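Local coordinates for protein Kiaa0380 (Homo sapiens, PDB 1HTJ) that probably acts as a guanine nucleotide exchange factor whose RGS-like domain links heterotrimeric G protein signalling to Rho GTPases, at residues A[165-168]-A[169-173]; A[197-200]-A[201-205]. The protein carries 3 engineered substitutions. One frame throughout, in Å; residues are numbered along the deposited sequence.

Contact 1. Residues A[165-168]-A[169-173]; sequences RERQ and VAEKQ
The CG2 methyl of V169 lies over the carbonyl oxygen of R165, one turn back on helix 163-182, with V169 CG2 3.4 Å from R165 O. It gets there because CG1 is anti to the backbone N (chi1 174°), which leaves CG2 beside that N and next to the acceptor one turn back. The same R165 O receives V169 N at 2.9 Å, nearly in line with its C=O bond. Unlike this branch methyl, the CB atoms of A170 and E171 are placed by the helix itself: A170 CB sits 3.2 Å from E166 O, and E171 CB is 3.2 Å from R167 O. Farther out, R167 NE and E171 OE1 stand 4.5 Å apart, too far for a salt bridge; R167 NH1 has a weak hydrogen bond to G204 O. The charged ends of R165, E166 and K172 pair outside this stretch: R165 with D160 and the D158 carbonyl, E166 with R40, K172 with D155. One turn on, V169 O is gripped twice by Q173, by N at 3.3 Å and by the side-chain NE2 at 3.2 Å, which arrive from opposite faces of the carbonyl plane; NE2 also bonds to D155. The chemistry implies that backbone bonds from V169, A170, E171 and K172 to R165, E166, R167 and Q168 hold the helix, with the carbon contacts merely beside them, while R165, E166 and K172 direct their charges to D160, R40 and D155.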
loop_
_atom_site.group_PDB
_atom_site.type_symbol
_atom_site.label_atom_id
_atom_site.label_comp_id
_atom_site.label_asym_id
_atom_site.label_seq_id
_atom_site.Cartn_x
_atom_site.Cartn_y
_atom_site.Cartn_z
ATOM N N ARG A 165 19.991 4.735 -6.667
ATOM C CA ARG A 165 19.465 3.907 -7.732
ATOM C C ARG A 165 18.064 3.419 -7.377
ATOM O O ARG A 165 17.146 3.485 -8.190
ATOM C CB ARG A 165 20.382 2.705 -7.947
ATOM C CG ARG A 165 20.089 1.931 -9.208
ATOM C CD ARG A 165 20.326 2.805 -10.422
ATOM N NE ARG A 165 21.134 2.113 -11.420
ATOM C CZ ARG A 165 21.581 2.671 -12.539
ATOM N NH1 ARG A 165 21.299 3.939 -12.808
ATOM N NH2 ARG A 165 22.312 1.959 -13.388
ATOM N N GLU A 166 17.909 2.936 -6.151
ATOM C CA GLU A 166 16.633 2.417 -5.710
ATOM C C GLU A 166 15.541 3.465 -5.725
ATOM O O GLU A 166 14.377 3.152 -5.986
ATOM C CB GLU A 166 16.752 1.824 -4.312
ATOM C CG GLU A 166 15.491 1.112 -3.876
ATOM C CD GLU A 166 15.703 0.252 -2.658
ATOM O OE1 GLU A 166 16.137 0.795 -1.625
ATOM O OE2 GLU A 166 15.433 -0.962 -2.732
ATOM N N ARG A 167 15.906 4.706 -5.434
ATOM C CA ARG A 167 14.925 5.774 -5.439
ATOM C C ARG A 167 14.496 6.014 -6.873
ATOM O O ARG A 167 13.327 6.260 -7.151
ATOM C CB ARG A 167 15.507 7.056 -4.837
ATOM C CG ARG A 167 14.809 8.314 -5.309
ATOM C CD ARG A 167 14.641 9.348 -4.201
ATOM N NE ARG A 167 14.143 10.612 -4.750
ATOM C CZ ARG A 167 13.449 11.512 -4.063
ATOM N NH1 ARG A 167 13.163 11.299 -2.784
ATOM N NH2 ARG A 167 13.017 12.616 -4.665
ATOM N N GLN A 168 15.454 5.923 -7.783
ATOM C CA GLN A 168 15.174 6.139 -9.191
ATOM C C GLN A 168 14.295 5.048 -9.792
ATOM O O GLN A 168 13.415 5.336 -10.596
ATOM C CB GLN A 168 16.484 6.251 -9.966
ATOM C CG GLN A 168 17.222 7.548 -9.689
ATOM C CD GLN A 168 18.564 7.616 -10.391
ATOM O OE1 GLN A 168 19.442 6.775 -10.156
ATOM N NE2 GLN A 168 18.735 8.615 -11.258
ATOM N N VAL A 169 14.535 3.801 -9.408
ATOM C CA VAL A 169 13.738 2.697 -9.920
ATOM C C VAL A 169 12.335 2.772 -9.319
ATOM O O VAL A 169 11.344 2.589 -10.024
ATOM C CB VAL A 169 14.361 1.328 -9.565
ATOM C CG1 VAL A 169 13.415 0.201 -9.982
ATOM C CG2 VAL A 169 15.712 1.169 -10.264
ATOM N N ALA A 170 12.265 3.062 -8.024
ATOM C CA ALA A 170 10.983 3.156 -7.336
ATOM C C ALA A 170 10.146 4.260 -7.953
ATOM O O ALA A 170 8.941 4.118 -8.144
ATOM C CB ALA A 170 11.192 3.437 -5.870
ATOM N N GLU A 171 10.805 5.364 -8.263
ATOM C CA GLU A 171 10.149 6.515 -8.851
ATOM C C GLU A 171 9.494 6.141 -10.180
ATOM O O GLU A 171 8.368 6.543 -10.458
ATOM C CB GLU A 171 11.185 7.616 -9.071
ATOM C CG GLU A 171 10.658 9.023 -8.907
ATOM C CD GLU A 171 11.646 10.055 -9.413
ATOM O OE1 GLU A 171 12.835 9.994 -9.002
ATOM O OE2 GLU A 171 11.234 10.923 -10.220
ATOM N N LYS A 172 10.208 5.372 -10.993
ATOM C CA LYS A 172 9.707 4.942 -12.294
ATOM C C LYS A 172 8.424 4.125 -12.133
ATOM O O LYS A 172 7.524 4.176 -12.981
ATOM C CB LYS A 172 10.774 4.107 -13.015
ATOM C CG LYS A 172 10.361 3.661 -14.407
ATOM C CD LYS A 172 11.496 2.935 -15.136
ATOM C CE LYS A 172 11.042 2.470 -16.533
ATOM N NZ LYS A 172 12.050 1.620 -17.265
ATOM N N GLN A 173 8.351 3.374 -11.039
ATOM C CA GLN A 173 7.183 2.568 -10.742
ATOM C C GLN A 173 6.033 3.476 -10.338
ATOM O O GLN A 173 4.889 3.280 -10.753
ATOM C CB GLN A 173 7.472 1.595 -9.592
ATOM C CG GLN A 173 8.702 0.722 -9.786
ATOM C CD GLN A 173 8.785 0.131 -11.188
ATOM O OE1 GLN A 173 7.831 -0.481 -11.676
ATOM N NE2 GLN A 173 9.930 0.314 -11.841
#

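Contact 2. Residues A[197-200]-A[201-205]; sequences NTYM and SHAGI
Two rings leave the last turn of helix 186-202: at the edge of the H202 imidazole, in its plane, lies Y199 O, 4.0 Å from H202 ND1, whereas A203 CB approaches the phenol of Y199 obliquely, with Y199 CE2 4.4 Å from A203 CB. CG of H202 is anti to the backbone N (chi1 162°), which carries the ring off toward V68 and Q71, and ND1 is buried here with no partner in the model. The phenol, by contrast, is fixed at its end by a hydrogen bond from OH to K38 O and is packed by L44, L64 and V68. Where the turn ends, the backbone forms a Schellman motif. I205 N bonds back to M200 O at 2.9 Å, arriving above the carbonyl plane, and G204 N bonds to S201 O at 2.9 Å; G204, with its positive phi (71°), is the C-prime residue of this helix end. A203 N lies in the carbonyl plane of Y199 O at 2.8 Å and makes a second, weak bond to M200 O, so that M200 O has two donors. The apolar pair that accompanies many Schellman motifs is present too: the selenium of selenomethionine M200 comes within 4.2 Å of I205 CB. The M200 side chain also packs on L44 and L48 of helix 41-54 and on L174 of helix 163-182.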
loop_
_atom_site.group_PDB
_atom_site.type_symbol
_atom_site.label_atom_id
_atom_site.label_comp_id
_atom_site.label_asym_id
_atom_site.label_seq_id
_atom_site.Cartn_x
_atom_site.Cartn_y
_atom_site.Cartn_z
ATOM N N ASN A 197 0.403 7.745 -2.520
ATOM C CA ASN A 197 1.316 8.846 -2.255
ATOM C C ASN A 197 1.625 9.018 -0.766
ATOM O O ASN A 197 2.707 9.445 -0.406
ATOM C CB ASN A 197 0.758 10.139 -2.851
ATOM C CG ASN A 197 0.769 10.117 -4.364
ATOM O OD1 ASN A 197 1.750 9.690 -4.973
ATOM N ND2 ASN A 197 -0.319 10.578 -4.983
ATOM N N THR A 198 0.677 8.670 0.096
ATOM C CA THR A 198 0.902 8.775 1.527
ATOM C C THR A 198 2.086 7.906 1.931
ATOM O O THR A 198 2.940 8.316 2.715
ATOM C CB THR A 198 -0.327 8.313 2.300
ATOM O OG1 THR A 198 -1.375 9.264 2.114
ATOM C CG2 THR A 198 -0.017 8.159 3.772
ATOM N N TYR A 199 2.129 6.694 1.389
ATOM C CA TYR A 199 3.204 5.774 1.707
ATOM C C TYR A 199 4.500 6.149 1.028
ATOM O O TYR A 199 5.544 6.244 1.670
ATOM C CB TYR A 199 2.872 4.349 1.280
ATOM C CG TYR A 199 3.870 3.381 1.866
ATOM C CD1 TYR A 199 3.804 3.031 3.218
ATOM C CD2 TYR A 199 4.920 2.873 1.098
ATOM C CE1 TYR A 199 4.754 2.201 3.793
ATOM C CE2 TYR A 199 5.884 2.038 1.662
ATOM C CZ TYR A 199 5.792 1.704 3.011
ATOM O OH TYR A 199 6.710 0.851 3.588
HETATM N N MSE A 200 4.428 6.331 -0.286
HETATM C CA MSE A 200 5.611 6.662 -1.061
HETATM C C MSE A 200 6.276 7.920 -0.543
HETATM O O MSE A 200 7.490 7.960 -0.337
HETATM C CB MSE A 200 5.254 6.816 -2.541
HETATM C CG MSE A 200 5.033 5.486 -3.252
HETATM SE SE MSE A 200 6.540 4.261 -3.041
HETATM C CE MSE A 200 5.729 2.589 -3.587
ATOM N N SER A 201 5.472 8.953 -0.340
ATOM C CA SER A 201 5.980 10.215 0.159
ATOM C C SER A 201 6.703 9.940 1.471
ATOM O O SER A 201 7.841 10.359 1.662
ATOM C CB SER A 201 4.824 11.180 0.377
ATOM O OG SER A 201 5.268 12.341 1.029
ATOM N N HIS A 202 6.045 9.214 2.367
ATOM C CA HIS A 202 6.644 8.875 3.645
ATOM C C HIS A 202 7.936 8.075 3.462
ATOM O O HIS A 202 8.858 8.178 4.274
ATOM C CB HIS A 202 5.632 8.097 4.479
ATOM C CG HIS A 202 6.229 7.341 5.620
ATOM N ND1 HIS A 202 6.650 6.033 5.504
ATOM C CD2 HIS A 202 6.447 7.694 6.909
ATOM C CE1 HIS A 202 7.097 5.611 6.673
ATOM N NE2 HIS A 202 6.986 6.599 7.544
ATOM N N ALA A 203 8.001 7.291 2.386
ATOM C CA ALA A 203 9.171 6.476 2.087
ATOM C C ALA A 203 10.253 7.269 1.354
ATOM O O ALA A 203 11.211 6.695 0.854
ATOM C CB ALA A 203 8.763 5.277 1.255
ATOM N N GLY A 204 10.093 8.585 1.284
ATOM C CA GLY A 204 11.079 9.416 0.614
ATOM C C GLY A 204 11.092 9.274 -0.893
ATOM O O GLY A 204 12.136 9.429 -1.529
ATOM N N ILE A 205 9.927 8.982 -1.463
ATOM C CA ILE A 205 9.775 8.814 -2.904
ATOM C C ILE A 205 8.642 9.699 -3.402
ATOM O O ILE A 205 7.501 9.562 -2.963
ATOM C CB ILE A 205 9.408 7.366 -3.272
ATOM C CG1 ILE A 205 10.466 6.395 -2.749
ATOM C CG2 ILE A 205 9.259 7.250 -4.786
ATOM C CD1 ILE A 205 11.773 6.462 -3.494
#

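Overall arrangement
From the N terminus the chain reaches contact 1 first, near the start of helix 163-182, and contact 2 last, where helix 186-202 ends. Each is one unbroken nine-residue stretch, local along the chain, so neither closes a long loop, and they follow in series without nesting or crossing. The two helices are consecutive, and their far ends return together: the contact centres are about 12 Å apart. I205, just past the helix end of contact 2, lays its CD1 methyl against R167 and A170 of contact 1, with A170 CB 3.9 Å from I205 CD1. Both contacts also pack on helix 41-54, and contact 2 reaches helix 58-69, joining the C-terminal helices to earlier ones of this all-helical RGS-like domain.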